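Oligopeptide-binding protein appA (Bacillus subtilis, PDB 1XOC) binds oligopeptides, including tetra- and pentapeptides but not tripeptides, as the receptor component of an ABC permease that can replace the Opp system in sporulation and competence. Local coordinates at residues G22-G27 with D236-N241; I29-L34 with Y219-D224; T366-K371 with I395-A400. All blocks are in the same frame, centred on the assembly; numbering follows the deposited sequence. Where two conformers were deposited one is given.

Contact 1: G22-G27 with D236-N241; sequences GDLVVG and DINFFN
Val25 O is gripped by two successive backbone N-H groups of the other segment: Asn238 N gives it a 2.9 Å bond in its carbonyl plane, and Phe239 N adds a weaker, more bent one. The Asn238 side chain continues the pairing: chi1 57° sets CG between the backbone N and the carbonyl carbon, and the amide beyond it faces the strand. Its OD1 accepts from Val25 N at 2.8 Å, while ND2 gives a nearly straight bond of 3.2 Å to Asp23 O, lying almost in the amide plane. Asparagine suits the place because its amide imitates a peptide group, offering acceptor and donor at once. An alanine here would probably leave Val25 N and Asp23 O without these side-chain mates. Further along, Gly27 N meets Phe239 O at 2.9 Å. A side chain on Gly27 would run into Ile237 CD1, 3.9 Å from Gly27 CA. Val26 CG2 lies 4.1 Å from Phe239 CB, the two side chains pointing the same way. The backbone bonds of Val25 O and Gly27 N make Val26 and Phe239 a single beta bridge on an edge strand; 236-241 then runs into strand 240-241 of the larger mixed sheet, consistent with a linker between lobes of the periplasmic-binding-protein fold.

Contact 2: I29-L34 with Y219-D224; sequences IGEPTL and YKVIPD. With ZN (zinc ion), chain P.
Ile29 meets the backbone of Ile222 and Pro223 where two parallel neighbours of a mixed sheet, strands 23-28 and 216-221, run out into loops. Its CA-H points to Ile222 O at 3.5 Å. The branched side chain lets CG2 lie on the same oxygen while CG1, set between the backbone N and the carbonyl carbon (chi1 66°), heads elsewhere; the side chain also packs on a polar side chain of the bound peptide. Val221 works through both methyls: CG1 touches Glu31 CB at 3.9 Å and CG2 touches Glu31 CG, the two side chains crossing at about a right angle. Glu31 offers its aliphatic CB and CG here, while OE2 accepts from Gly196 N and Trp193 NE1. Tyr219 reaches the loop with one ring atom. CE1 lies 4.1 Å from Pro32 CD, and Gly30 O sits at the ring edge near its plane, while OH is hydrogen-bonded to Asp47 OD2. Pro223, whose ring restrains phi, centres an inverse gamma turn closed by Asp224 N and Ile222 O at 2.8 Å. Asp224 then N-caps helix 225-234 through OD1, which accepts from Ala227 N, and OD2 binds a zinc ion at 2.2 Å.

Contact 3: T366-K371 with I395-A400; sequences TNQGNK and IVEWSA
Gln368 N and Val396 O form a 2.8 Å hydrogen bond, straight at the hydrogen (171°) although the donor stands above the carbonyl plane. One step back, Val396 N bonds to Thr366 O at 2.9 Å. These alternating bonds pair Thr366 with Ile395 and Asn367 with Val396 in parallel. Past them a water joins the segments, donating to Gln368 O and accepting from Trp398 N.

The second segment then turns into a helix, capped by Glu397. Bent at chi2 (-87°), its chain brings the carboxylate back over the first turn: OE1 accepts from Ser399 N, and OE2 takes both Ala400 N and Ser399 OG, the latter at 2.6 Å. Both N-H groups come from above the carboxylate plane, whereas the hydroxyl uses the syn lone pair. A glutamate has the length and charge for this, and the helix start would probably favour its ionised form.

Around this core, Asn367 CB lies 3.5 Å from Trp398 CE3 at the edge of the indole, the side chains running side by side. The amide of Asn367 is held at both ends, OD1 by Arg373 and ND2 by the backbone of the bound peptide. Gln368 CB packs 3.6 Å from Ile395 CG2, the side chains crossing at about a right angle, and the extended chain rests NE2 3.5 Å from Glu397 CB. Gly369 accepts the positive phi of the type II turn from Asn367 to Asn370, where a side chain would collide with the preceding carbonyl. Strand 358-367, helix 371-385 and strand 390-396 make a beta-alpha-beta crossover, and residues at and just past the C-terminal ends of its parallel strands help line the peptide-binding site.

From the N terminus, strand 23-28 enters contact 1 at once and the following loop enters contact 2. Some 185 residues later the chain returns with 219-224, closing contact 2, and after helix 225-234 residues 236-241 close contact 1, so contact 2 is nested within the loop of contact 1. The two touch through neighbouring strands, with Val26 O probably hydrogen-bonded to Lys220 N. Contact 3 follows in series, closing the loop that holds helix 371-385, between parallel strands of the larger mixed sheet, which 240-241 of contact 1 also joins. Contacts 2 and 3 meet directly where Ile29 packs on Asn370 and Glu31 O on Trp398, joining the loop after strand 23-28 to the ends of the crossover strands beside the bound peptide.

Contact 1: G22-G27 with D236-N241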
loop_
_atom_site.group_PDB
_atom_site.type_symbol
_atom_site.label_atom_id
_atom_site.label_comp_id
_atom_site.label_asym_id
_atom_site.label_seq_id
_atom_site.Cartn_x
_atom_site.Cartn_y
_atom_site.Cartn_z
ATOM N N GLY A 22 -18.682 22.044 -7.253
ATOM C CA GLY A 22 -17.494 22.223 -6.450
ATOM C C GLY A 22 -16.285 21.464 -6.946
ATOM O O GLY A 22 -16.356 20.559 -7.793
ATOM N N ASP A 23 -15.148 21.848 -6.390
ATOM C CA ASP A 23 -13.860 21.339 -6.798
ATOM C C ASP A 23 -13.085 20.920 -5.536
ATOM O O ASP A 23 -12.942 21.689 -4.574
ATOM C CB ASP A 23 -13.138 22.411 -7.617
ATOM C CG ASP A 23 -13.971 22.896 -8.800
ATOM O OD1 ASP A 23 -14.081 22.181 -9.812
ATOM O OD2 ASP A 23 -14.538 24.020 -8.738
ATOM N N LEU A 24 -12.641 19.684 -5.507
ATOM C CA LEU A 24 -11.836 19.228 -4.385
ATOM C C LEU A 24 -10.384 19.243 -4.830
ATOM O O LEU A 24 -10.066 18.803 -5.933
ATOM C CB LEU A 24 -12.255 17.840 -3.907
ATOM C CG LEU A 24 -11.829 17.482 -2.485
ATOM C CD1 LEU A 24 -12.726 18.158 -1.478
ATOM C CD2 LEU A 24 -11.848 16.002 -2.336
ATOM N N VAL A 25 -9.517 19.783 -3.983
ATOM C CA VAL A 25 -8.090 19.787 -4.249
ATOM C C VAL A 25 -7.424 19.049 -3.097
ATOM O O VAL A 25 -7.348 19.549 -1.975
ATOM C CB VAL A 25 -7.517 21.202 -4.427
ATOM C CG1 VAL A 25 -6.015 21.129 -4.743
ATOM C CG2 VAL A 25 -8.267 21.958 -5.521
ATOM N N VAL A 26 -6.972 17.848 -3.417
ATOM C CA VAL A 26 -6.376 16.887 -2.485
ATOM C C VAL A 26 -4.862 17.075 -2.508
ATOM O O VAL A 26 -4.216 16.982 -3.565
ATOM C CB VAL A 26 -6.721 15.437 -2.898
ATOM C CG1 VAL A 26 -6.077 14.381 -1.995
ATOM C CG2 VAL A 26 -8.239 15.278 -2.962
ATOM N N GLY A 27 -4.284 17.323 -1.340
ATOM C CA GLY A 27 -2.819 17.444 -1.237
ATOM C C GLY A 27 -2.216 16.062 -1.062
ATOM O O GLY A 27 -2.763 15.220 -0.319
ATOM N N ASP A 236 -5.493 26.777 -0.636
ATOM C CA ASP A 236 -4.964 26.316 -1.913
ATOM C C ASP A 236 -5.168 24.803 -2.116
ATOM O O ASP A 236 -5.202 24.330 -3.243
ATOM C CB ASP A 236 -3.489 26.703 -2.030
ATOM C CG ASP A 236 -3.298 28.205 -2.098
ATOM O OD1 ASP A 236 -4.014 28.821 -2.906
ATOM O OD2 ASP A 236 -2.478 28.760 -1.325
ATOM N N ILE A 237 -5.264 24.057 -1.010
ATOM C CA ILE A 237 -5.810 22.709 -1.021
ATOM C C ILE A 237 -6.910 22.687 0.028
ATOM O O ILE A 237 -6.933 23.525 0.941
ATOM C CB ILE A 237 -4.749 21.604 -0.734
ATOM C CG1 ILE A 237 -4.148 21.702 0.665
ATOM C CG2 ILE A 237 -3.633 21.665 -1.787
ATOM C CD1 ILE A 237 -3.185 20.566 1.025
ATOM N N ASN A 238 -7.815 21.717 -0.102
ATOM C CA ASN A 238 -8.920 21.613 0.835
ATOM C C ASN A 238 -9.175 20.213 1.346
ATOM O O ASN A 238 -10.191 19.989 2.032
ATOM C CB ASN A 238 -10.190 22.250 0.249
ATOM C CG ASN A 238 -10.607 21.655 -1.068
ATOM O OD1 ASN A 238 -10.272 20.545 -1.403
ATOM N ND2 ASN A 238 -11.393 22.407 -1.822
ATOM N N PHE A 239 -8.260 19.276 1.079
ATOM C CA PHE A 239 -8.358 17.913 1.609
ATOM C C PHE A 239 -6.942 17.379 1.805
ATOM O O PHE A 239 -6.130 17.425 0.869
ATOM C CB PHE A 239 -9.160 17.032 0.650
ATOM C CG PHE A 239 -9.557 15.691 1.226
ATOM C CD1 PHE A 239 -8.651 14.620 1.227
ATOM C CD2 PHE A 239 -10.821 15.495 1.788
ATOM C CE1 PHE A 239 -9.003 13.386 1.739
ATOM C CE2 PHE A 239 -11.195 14.254 2.343
ATOM C CZ PHE A 239 -10.277 13.199 2.342
ATOM N N PHE A 240 -6.626 16.911 3.015
ATOM C CA PHE A 240 -5.244 16.535 3.332
ATOM C C PHE A 240 -5.195 15.685 4.588
ATOM O O PHE A 240 -5.929 15.950 5.536
ATOM C CB PHE A 240 -4.372 17.800 3.509
ATOM C CG PHE A 240 -2.907 17.505 3.615
ATOM C CD1 PHE A 240 -2.278 16.797 2.621
ATOM C CD2 PHE A 240 -2.187 17.851 4.731
ATOM C CE1 PHE A 240 -0.918 16.498 2.729
ATOM C CE2 PHE A 240 -0.814 17.521 4.846
ATOM C CZ PHE A 240 -0.210 16.856 3.859
ATOM N N ASN A 241 -4.278 14.701 4.608
ATOM C CA ASN A 241 -3.955 13.914 5.798
ATOM C C ASN A 241 -2.925 14.660 6.620
ATOM O O ASN A 241 -1.718 14.618 6.327
ATOM C CB ASN A 241 -3.409 12.548 5.376
ATOM C CG ASN A 241 -3.274 11.563 6.550
ATOM O OD1 ASN A 241 -3.492 11.896 7.727
ATOM N ND2 ASN A 241 -2.906 10.329 6.206
HETATM O O HOH W 1 -3.139 13.761 2.002
#

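Contact 2: I29-L34 with Y219-D224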
loop_
_atom_site.group_PDB
_atom_site.type_symbol
_atom_site.label_atom_id
_atom_site.label_comp_id
_atom_site.label_asym_id
_atom_site.label_seq_id
_atom_site.Cartn_x
_atom_site.Cartn_y
_atom_site.Cartn_z
ATOM N N ILE A 29 1.694 14.013 -0.680
ATOM C CA ILE A 29 3.174 14.142 -0.632
ATOM C C ILE A 29 3.915 13.221 -1.595
ATOM O O ILE A 29 5.147 13.289 -1.670
ATOM C CB ILE A 29 3.742 13.945 0.788
ATOM C CG1 ILE A 29 3.540 12.517 1.292
ATOM C CG2 ILE A 29 3.132 15.000 1.729
ATOM C CD1 ILE A 29 4.340 12.204 2.576
ATOM N N GLY A 30 3.205 12.379 -2.327
ATOM C CA GLY A 30 3.828 11.463 -3.297
ATOM C C GLY A 30 3.154 11.534 -4.665
ATOM O O GLY A 30 1.942 11.533 -4.756
ATOM N N GLU A 31 3.955 11.625 -5.718
ATOM C CA GLU A 31 3.414 11.627 -7.076
ATOM C C GLU A 31 3.212 10.223 -7.593
ATOM O O GLU A 31 4.090 9.380 -7.417
ATOM C CB GLU A 31 4.360 12.366 -8.010
ATOM C CG GLU A 31 3.777 12.671 -9.368
ATOM C CD GLU A 31 4.582 13.702 -10.112
ATOM O OE1 GLU A 31 5.751 13.978 -9.726
ATOM O OE2 GLU A 31 4.035 14.222 -11.101
ATOM N N PRO A 32 2.064 9.963 -8.261
ATOM C CA PRO A 32 1.903 8.666 -8.899
ATOM C C PRO A 32 2.917 8.370 -9.999
ATOM O O PRO A 32 3.648 9.287 -10.517
ATOM C CB PRO A 32 0.493 8.739 -9.509
ATOM C CG PRO A 32 -0.200 9.810 -8.753
ATOM C CD PRO A 32 0.868 10.816 -8.462
ATOM N N THR A 33 2.945 7.104 -10.393
ATOM C CA THR A 33 3.810 6.618 -11.460
ATOM C C THR A 33 3.002 6.283 -12.716
ATOM O O THR A 33 3.327 6.698 -13.808
ATOM C CB THR A 33 4.544 5.374 -10.972
ATOM O OG1 THR A 33 5.431 5.739 -9.923
ATOM C CG2 THR A 33 5.445 4.799 -12.044
ATOM N N LEU A 34 1.935 5.519 -12.539
ATOM C CA LEU A 34 1.087 5.177 -13.652
ATOM C C LEU A 34 -0.272 4.696 -13.146
ATOM O O LEU A 34 -0.417 4.422 -11.984
ATOM C CB LEU A 34 1.753 4.104 -14.516
ATOM C CG LEU A 34 1.715 2.626 -14.123
ATOM C CD1 LEU A 34 2.273 1.701 -15.140
ATOM C CD2 LEU A 34 2.270 2.317 -12.794
ATOM N N TYR A 219 -5.407 16.299 -7.735
ATOM C CA TYR A 219 -4.470 15.630 -6.850
ATOM C C TYR A 219 -3.181 16.416 -6.970
ATOM O O TYR A 219 -2.480 16.290 -7.937
ATOM C CB TYR A 219 -4.257 14.192 -7.328
ATOM C CG TYR A 219 -3.689 13.175 -6.354
ATOM C CD1 TYR A 219 -2.370 12.794 -6.414
ATOM C CD2 TYR A 219 -4.498 12.542 -5.437
ATOM C CE1 TYR A 219 -1.866 11.851 -5.572
ATOM C CE2 TYR A 219 -3.997 11.597 -4.591
ATOM C CZ TYR A 219 -2.686 11.247 -4.660
ATOM O OH TYR A 219 -2.166 10.298 -3.821
ATOM N N LYS A 220 -2.915 17.233 -5.968
ATOM C CA LYS A 220 -1.855 18.212 -6.046
ATOM C C LYS A 220 -0.624 17.695 -5.334
ATOM O O LYS A 220 -0.673 17.389 -4.165
ATOM C CB LYS A 220 -2.307 19.533 -5.438
ATOM C CG LYS A 220 -1.330 20.671 -5.680
ATOM C CD LYS A 220 -1.864 21.988 -5.182
ATOM C CE LYS A 220 -0.880 23.107 -5.481
ATOM N NZ LYS A 220 -1.374 24.379 -4.944
ATOM N N VAL A 221 0.477 17.604 -6.063
ATOM C CA VAL A 221 1.680 17.018 -5.523
ATOM C C VAL A 221 2.507 18.056 -4.782
ATOM O O VAL A 221 2.961 19.030 -5.362
ATOM C CB VAL A 221 2.526 16.373 -6.622
ATOM C CG1 VAL A 221 3.685 15.666 -6.018
ATOM C CG2 VAL A 221 1.692 15.409 -7.425
ATOM N N ILE A 222 2.682 17.830 -3.491
ATOM C CA ILE A 222 3.407 18.738 -2.637
ATOM C C ILE A 222 4.358 17.917 -1.764
ATOM O O ILE A 222 3.989 17.530 -0.669
ATOM C CB ILE A 222 2.442 19.563 -1.745
ATOM C CG1 ILE A 222 1.305 20.185 -2.581
ATOM C CG2 ILE A 222 3.209 20.640 -0.979
ATOM C CD1 ILE A 222 0.244 20.813 -1.725
ATOM N N PRO A 223 5.584 17.638 -2.225
ATOM C CA PRO A 223 6.463 16.732 -1.447
ATOM C C PRO A 223 7.193 17.421 -0.300
ATOM O O PRO A 223 8.434 17.522 -0.284
ATOM C CB PRO A 223 7.379 16.170 -2.515
ATOM C CG PRO A 223 7.602 17.343 -3.366
ATOM C CD PRO A 223 6.255 18.058 -3.470
ATOM N N ASP A 224 6.386 17.947 0.617
ATOM C CA ASP A 224 6.792 18.686 1.774
ATOM C C ASP A 224 5.559 18.880 2.637
ATOM O O ASP A 224 4.697 19.697 2.326
ATOM C CB ASP A 224 7.323 20.049 1.351
ATOM C CG ASP A 224 7.733 20.900 2.512
ATOM O OD1 ASP A 224 7.225 20.752 3.641
ATOM O OD2 ASP A 224 8.602 21.736 2.270
HETATM ZN ZN ZN P . 9.260 23.036 3.866
HETATM O O HOH W 2 9.814 21.898 5.587
#

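Contact 3: T366-K371 with I395-A400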
loop_
_atom_site.group_PDB
_atom_site.type_symbol
_atom_site.label_atom_id
_atom_site.label_comp_id
_atom_site.label_asym_id
_atom_site.label_seq_id
_atom_site.Cartn_x
_atom_site.Cartn_y
_atom_site.Cartn_z
ATOM N N THR A 366 14.448 7.195 2.949
ATOM C CA THR A 366 12.987 7.308 3.091
ATOM C C THR A 366 12.449 8.319 2.105
ATOM O O THR A 366 13.257 8.944 1.382
ATOM C CB THR A 366 12.548 7.676 4.531
ATOM O OG1 THR A 366 11.140 7.371 4.658
ATOM C CG2 THR A 366 12.777 9.111 4.839
ATOM N N ASN A 367 11.135 8.513 2.061
ATOM C CA ASN A 367 10.539 9.347 1.020
ATOM C C ASN A 367 10.428 10.835 1.342
ATOM O O ASN A 367 9.941 11.219 2.410
ATOM C CB ASN A 367 9.169 8.806 0.585
ATOM C CG ASN A 367 8.237 8.554 1.737
ATOM O OD1 ASN A 367 8.552 7.779 2.633
ATOM N ND2 ASN A 367 7.066 9.189 1.698
ATOM N N GLN A 368 10.904 11.654 0.386
ATOM C CA GLN A 368 10.800 13.127 0.392
ATOM C C GLN A 368 9.376 13.593 0.690
ATOM O O GLN A 368 8.440 13.239 -0.030
ATOM C CB GLN A 368 11.267 13.691 -0.955
ATOM C CG GLN A 368 11.329 15.220 -0.996
ATOM C CD GLN A 368 11.674 15.766 -2.365
ATOM O OE1 GLN A 368 11.922 16.966 -2.503
ATOM N NE2 GLN A 368 11.691 14.906 -3.388
ATOM N N GLY A 369 9.228 14.392 1.739
ATOM C CA GLY A 369 7.988 15.056 2.028
ATOM C C GLY A 369 7.287 14.481 3.245
ATOM O O GLY A 369 6.377 15.110 3.804
ATOM N N ASN A 370 7.702 13.295 3.672
ATOM C CA ASN A 370 7.158 12.725 4.877
ATOM C C ASN A 370 8.116 13.140 5.980
ATOM O O ASN A 370 9.115 12.485 6.226
ATOM C CB ASN A 370 7.007 11.207 4.759
ATOM C CG ASN A 370 6.226 10.597 5.898
ATOM O OD1 ASN A 370 5.378 9.662 5.699
ATOM N ND2 ASN A 370 6.435 11.105 7.069
ATOM N N LYS A 371 7.782 14.234 6.640
ATOM C CA LYS A 371 8.618 14.745 7.687
ATOM C C LYS A 371 8.742 13.858 8.907
ATOM O O LYS A 371 9.774 13.826 9.535
ATOM C CB LYS A 371 8.221 16.166 8.061
ATOM C CG LYS A 371 6.925 16.300 8.800
ATOM C CD LYS A 371 6.593 17.773 9.117
ATOM C CE LYS A 371 5.246 17.898 9.835
ATOM N NZ LYS A 371 4.853 19.303 10.201
ATOM N N ILE A 395 17.099 11.096 1.595
ATOM C CA ILE A 395 15.689 11.341 1.314
ATOM C C ILE A 395 15.544 11.270 -0.202
ATOM O O ILE A 395 16.338 11.890 -0.923
ATOM C CB ILE A 395 15.283 12.744 1.855
ATOM C CG1 ILE A 395 15.373 12.774 3.393
ATOM C CG2 ILE A 395 13.878 13.090 1.416
ATOM C CD1 ILE A 395 15.339 14.169 3.987
ATOM N N VAL A 396 14.576 10.511 -0.693
ATOM C CA VAL A 396 14.403 10.353 -2.120
ATOM C C VAL A 396 12.949 10.542 -2.524
ATOM O O VAL A 396 12.015 10.235 -1.778
ATOM C CB VAL A 396 15.140 9.054 -2.714
ATOM C CG1 VAL A 396 15.954 8.203 -1.669
ATOM C CG2 VAL A 396 14.356 8.295 -3.716
ATOM N N GLU A 397 12.773 11.108 -3.706
ATOM C CA GLU A 397 11.456 11.435 -4.212
ATOM C C GLU A 397 10.662 10.150 -4.358
ATOM O O GLU A 397 11.211 9.122 -4.735
ATOM C CB GLU A 397 11.610 12.122 -5.580
ATOM C CG GLU A 397 10.295 12.576 -6.201
ATOM C CD GLU A 397 9.596 11.500 -7.031
ATOM O OE1 GLU A 397 8.334 11.442 -7.004
ATOM O OE2 GLU A 397 10.312 10.728 -7.714
ATOM N N TRP A 398 9.376 10.219 -4.040
ATOM C CA TRP A 398 8.515 9.029 -3.912
ATOM C C TRP A 398 8.551 8.088 -5.103
ATOM O O TRP A 398 8.852 6.922 -4.936
ATOM C CB TRP A 398 7.080 9.477 -3.700
ATOM C CG TRP A 398 6.093 8.356 -3.584
ATOM C CD1 TRP A 398 5.061 8.090 -4.432
ATOM C CD2 TRP A 398 6.084 7.331 -2.590
ATOM N NE1 TRP A 398 4.369 6.961 -3.995
ATOM C CE2 TRP A 398 4.984 6.478 -2.867
ATOM C CE3 TRP A 398 6.867 7.061 -1.473
ATOM C CZ2 TRP A 398 4.688 5.374 -2.075
ATOM C CZ3 TRP A 398 6.550 5.975 -0.676
ATOM C CH2 TRP A 398 5.486 5.143 -0.985
ATOM N N SER A 399 8.277 8.590 -6.307
ATOM C CA SER A 399 8.223 7.720 -7.485
ATOM C C SER A 399 9.560 7.026 -7.703
ATOM O O SER A 399 9.622 5.855 -8.058
ATOM C CB SER A 399 7.747 8.466 -8.734
ATOM O OG SER A 399 8.772 9.309 -9.250
ATOM N N ALA A 400 10.658 7.758 -7.509
ATOM C CA ALA A 400 11.963 7.169 -7.643
ATOM C C ALA A 400 12.264 6.119 -6.601
ATOM O O ALA A 400 12.877 5.117 -6.916
ATOM C CB ALA A 400 13.005 8.250 -7.588
HETATM O O HOH W 3 8.337 12.846 -3.048
#